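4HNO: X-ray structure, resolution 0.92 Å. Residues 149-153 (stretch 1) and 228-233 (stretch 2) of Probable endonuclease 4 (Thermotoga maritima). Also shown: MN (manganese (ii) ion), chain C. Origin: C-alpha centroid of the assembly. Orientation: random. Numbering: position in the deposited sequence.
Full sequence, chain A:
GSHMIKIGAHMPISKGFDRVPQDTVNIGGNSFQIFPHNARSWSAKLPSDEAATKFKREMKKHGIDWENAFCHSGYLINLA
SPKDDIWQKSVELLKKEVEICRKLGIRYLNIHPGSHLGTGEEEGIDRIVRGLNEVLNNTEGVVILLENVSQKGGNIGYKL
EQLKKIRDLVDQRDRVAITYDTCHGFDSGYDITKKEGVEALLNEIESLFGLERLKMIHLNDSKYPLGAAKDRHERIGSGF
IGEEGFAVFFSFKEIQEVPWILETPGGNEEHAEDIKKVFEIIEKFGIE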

ATOM      1  N   VAL A 149       3.942   8.018  -3.434  1.00  7.74           N
ATOM      2  CA  VAL A 149       5.306   7.938  -2.960  1.00  7.42           C
ATOM      3  C   VAL A 149       5.812   9.348  -2.648  1.00  7.52           C
ATOM      4  O   VAL A 149       5.133  10.348  -2.853  1.00  8.42           O
ATOM      5  N   SER A 150       7.036   9.411  -2.157  1.00  8.17           N
ATOM      6  CA  SER A 150       7.675  10.689  -1.879  1.00  8.62           C
ATOM      7  C   SER A 150       8.433  11.188  -3.109  1.00  8.32           C
ATOM      8  O   SER A 150       8.794  10.417  -4.007  1.00  8.99           O
ATOM      9  N   GLN A 151       8.674  12.490  -3.144  1.00  8.52           N
ATOM     10  CA  GLN A 151       9.313  13.145  -4.283  1.00  9.16           C
ATOM     11  C   GLN A 151      10.828  13.067  -4.120  1.00  9.49           C
ATOM     12  O   GLN A 151      11.474  14.025  -3.695  1.00 11.32           O
ATOM     13  N   LYS A 152      11.370  11.911  -4.445  1.00 10.49           N
ATOM     14  CA  LYS A 152      12.787  11.623  -4.304  1.00 12.24           C
ATOM     15  C   LYS A 152      13.233  11.001  -5.603  1.00 13.41           C
ATOM     16  O   LYS A 152      12.544  10.158  -6.174  1.00 14.73           O
ATOM     17  N   GLY A 153      14.384  11.495  -6.047  1.00 15.86           N
ATOM     18  CA  GLY A 153      14.934  11.221  -7.350  1.00 15.73           C
ATOM     19  C   GLY A 153      13.906  11.358  -8.433  1.00 14.73           C
ATOM     20  O   GLY A 153      13.196  12.350  -8.579  1.00 15.90           O
ATOM     21  N   ALA A 228       8.530  17.625   3.434  1.00  9.37           N
ATOM     22  CA  ALA A 228       9.958  17.356   3.556  1.00  9.53           C
ATOM     23  C   ALA A 228      10.520  16.422   2.480  1.00  9.73           C
ATOM     24  O   ALA A 228      11.734  16.389   2.300  1.00 10.53           O
ATOM     25  N   ALA A 229       9.683  15.605   1.839  1.00  9.66           N
ATOM     26  CA  ALA A 229      10.156  14.687   0.788  1.00  9.39           C
ATOM     27  C   ALA A 229      11.250  13.726   1.270  1.00  9.93           C
ATOM     28  O   ALA A 229      12.157  13.419   0.517  1.00 12.26           O
ATOM     29  N   LYS A 230      11.129  13.206   2.488  1.00  9.87           N
ATOM     30  CA  LYS A 230      12.189  12.388   3.091  1.00 10.61           C
ATOM     31  C   LYS A 230      11.918  10.886   3.136  1.00 10.09           C
ATOM     32  O   LYS A 230      12.858  10.099   3.212  1.00 11.34           O
ATOM     33  N   ASP A 231      10.653  10.485   3.141  1.00  9.66           N
ATOM     34  CA  ASP A 231      10.252   9.075   3.261  1.00  9.51           C
ATOM     35  C   ASP A 231      10.941   8.353   4.414  1.00  9.47           C
ATOM     36  O   ASP A 231      11.613   7.355   4.249  1.00 10.53           O
ATOM     37  N   ARG A 232      10.692   8.867   5.609  1.00 20.63           N
ATOM     38  CA  ARG A 232      11.083   8.201   6.841  1.00 28.30           C
ATOM     39  C   ARG A 232       9.856   8.096   7.745  1.00 18.19           C
ATOM     40  O   ARG A 232       9.387   9.089   8.342  1.00 11.13           O
ATOM     41  N   HIS A 233       9.322   6.875   7.818  1.00  9.25           N
ATOM     42  CA  HIS A 233       8.118   6.639   8.570  1.00  9.59           C
ATOM     43  C   HIS A 233       8.398   6.731  10.069  1.00  9.75           C
ATOM     44  O   HIS A 233       9.505   6.460  10.539  1.00 10.77           O
TER

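This is a small, mixed polar and aliphatic contact between two irregular segments, held by one lysine hydrogen bond and two bridging waters beside a manganese site, with 257 Å² buried in all. K152 covers the most ground. Its CA-to-CB bond points toward the other stretch, and with chi1 m, chi2 t, chi3 p and chi4 t the long chain runs along the backbone of stretch 2. The methylenes supply the packing: K152 CG lies 3.3 Å from A229 O, and K152 CD lies 3.9 Å from D231 CB. The ammonium at the tip then donates a hydrogen bond from K152 NZ to K230 O, 3.2 Å away. Lysine suits this place because it joins an aliphatic shaft to a strong donor. K230 itself contributes mainly this carbonyl, since its side chain starts away from stretch 1.

The same tip brings two cations close, with K152 NZ 3.4 Å from R232 NH1. The CA-to-CB bond of R232 is sideways but its end comes nearer, with chi1 and chi2 m, chi3 t and chi4 -90°. Both are donors, so no hydrogen bond joins them; R232 NH1 instead donates to D231 O at 3.0 Å, while K152 NZ has its own acceptors.

D231, chi1 t, also points toward stretch 1. D231 CB meets S150 OG at 3.4 Å, and the carboxylate serves both water and metal. D231 OD1 accepts from the oxygen of water 1, 2.8 Å away, which in turn accepts from S150 N at 2.9 Å; D231 OD1 also accepts from the oxygen of water 2 at 2.8 Å, which accepts from K152 NZ at 3.2 Å. D231 OD2 binds MN at 2.0 Å, alongside H233 NE2 at 2.1 Å from the metal. S150, chi1 m, also points toward the other stretch and is buried, its hydroxyl satisfied elsewhere in the structure.

The small methyl of A229 lets the backbone of Q151 come close, A229 CB to Q151 O 3.7 Å, and the side chains meet at A229 CB to Q151 CB, 4.4 Å, while Q151, chi1 and chi2 t, leaves sideways and stays exposed.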

ATOM      1  CB  VAL A 149       6.212   7.213  -3.973  1.00  7.91           C
ATOM      2  CG1 VAL A 149       5.775   5.757  -4.108  1.00  9.10           C
ATOM      3  CG2 VAL A 149       6.229   7.921  -5.313  1.00  8.65           C
ATOM      4  CB  SER A 150       8.605  10.544  -0.687  1.00  9.12           C
ATOM      5  OG  SER A 150       7.904  10.024   0.416  1.00 10.50           O
ATOM      6  CB  GLN A 151       8.846  14.589  -4.397  1.00  9.51           C
ATOM      7  CG  GLN A 151       9.282  15.243  -5.658  1.00  9.93           C
ATOM      8  CD  GLN A 151       8.963  16.707  -5.718  1.00 11.55           C
ATOM      9  OE1 GLN A 151       8.568  17.316  -4.733  1.00 14.62           O
ATOM     10  NE2 GLN A 151       9.158  17.293  -6.882  1.00 13.51           N
ATOM     11  CB  LYS A 152      13.043  10.653  -3.156  1.00 18.01           C
ATOM     12  CG  LYS A 152      12.523  11.135  -1.818  1.00 24.08           C
ATOM     13  CD  LYS A 152      12.591  10.043  -0.781  1.00 26.47           C
ATOM     14  CE  LYS A 152      14.023   9.747  -0.383  1.00 33.26           C
ATOM     15  NZ  LYS A 152      14.115   8.652   0.622  1.00 39.59           N
ATOM     16  CB  ALA A 228      10.250  16.757   4.891  1.00 11.18           C
ATOM     17  CB  ALA A 229      10.594  15.467  -0.451  1.00 10.55           C
ATOM     18  CB  LYS A 230      12.469  12.854   4.521  1.00 11.69           C
ATOM     19  CG  LYS A 230      13.147  14.211   4.595  1.00 13.36           C
ATOM     20  CD  LYS A 230      14.583  14.175   4.100  1.00 20.81           C
ATOM     21  CE  LYS A 230      15.232  15.551   4.162  1.00 32.09           C
ATOM     22  NZ  LYS A 230      16.681  15.467   3.859  1.00 40.20           N
ATOM     23  CB  ASP A 231      10.455   8.318   1.971  1.00 10.28           C
ATOM     24  CG  ASP A 231       9.683   7.008   1.942  1.00 10.34           C
ATOM     25  OD1 ASP A 231       9.772   6.285   0.942  1.00 12.01           O
ATOM     26  OD2 ASP A 231       8.932   6.715   2.906  1.00 10.51           O
ATOM     27  CB  ARG A 232      12.236   8.943   7.535  1.00 35.71           C
ATOM     28  CG  ARG A 232      13.549   8.919   6.749  1.00 38.23           C
ATOM     29  CD  ARG A 232      14.076   7.499   6.567  1.00 39.10           C
ATOM     30  NE  ARG A 232      15.397   7.462   5.937  1.00 39.58           N
ATOM     31  CZ  ARG A 232      15.607   7.397   4.624  1.00 39.71           C
ATOM     32  NH1 ARG A 232      14.582   7.366   3.777  1.00 39.25           N
ATOM     33  NH2 ARG A 232      16.848   7.363   4.153  1.00 39.57           N
ATOM     34  CB  HIS A 233       7.559   5.240   8.289  1.00  9.76           C
ATOM     35  CG  HIS A 233       7.316   4.924   6.844  1.00  9.49           C
ATOM     36  ND1 HIS A 233       6.757   3.724   6.471  1.00 10.18           N
ATOM     37  CD2 HIS A 233       7.592   5.574   5.687  1.00  9.75           C
ATOM     38  CE1 HIS A 233       6.691   3.666   5.144  1.00 10.21           C
ATOM     39  NE2 HIS A 233       7.204   4.774   4.642  1.00  9.83           N
TER
HETATM   40 MN    MN C 302       7.962   4.948   2.652  0.60  9.03          MN
HETATM   41  O   HOH W   1       8.518   7.056  -1.497  0.90 16.57           O
HETATM   42  O   HOH W   2      12.223   6.288  -0.397  0.53 13.71           O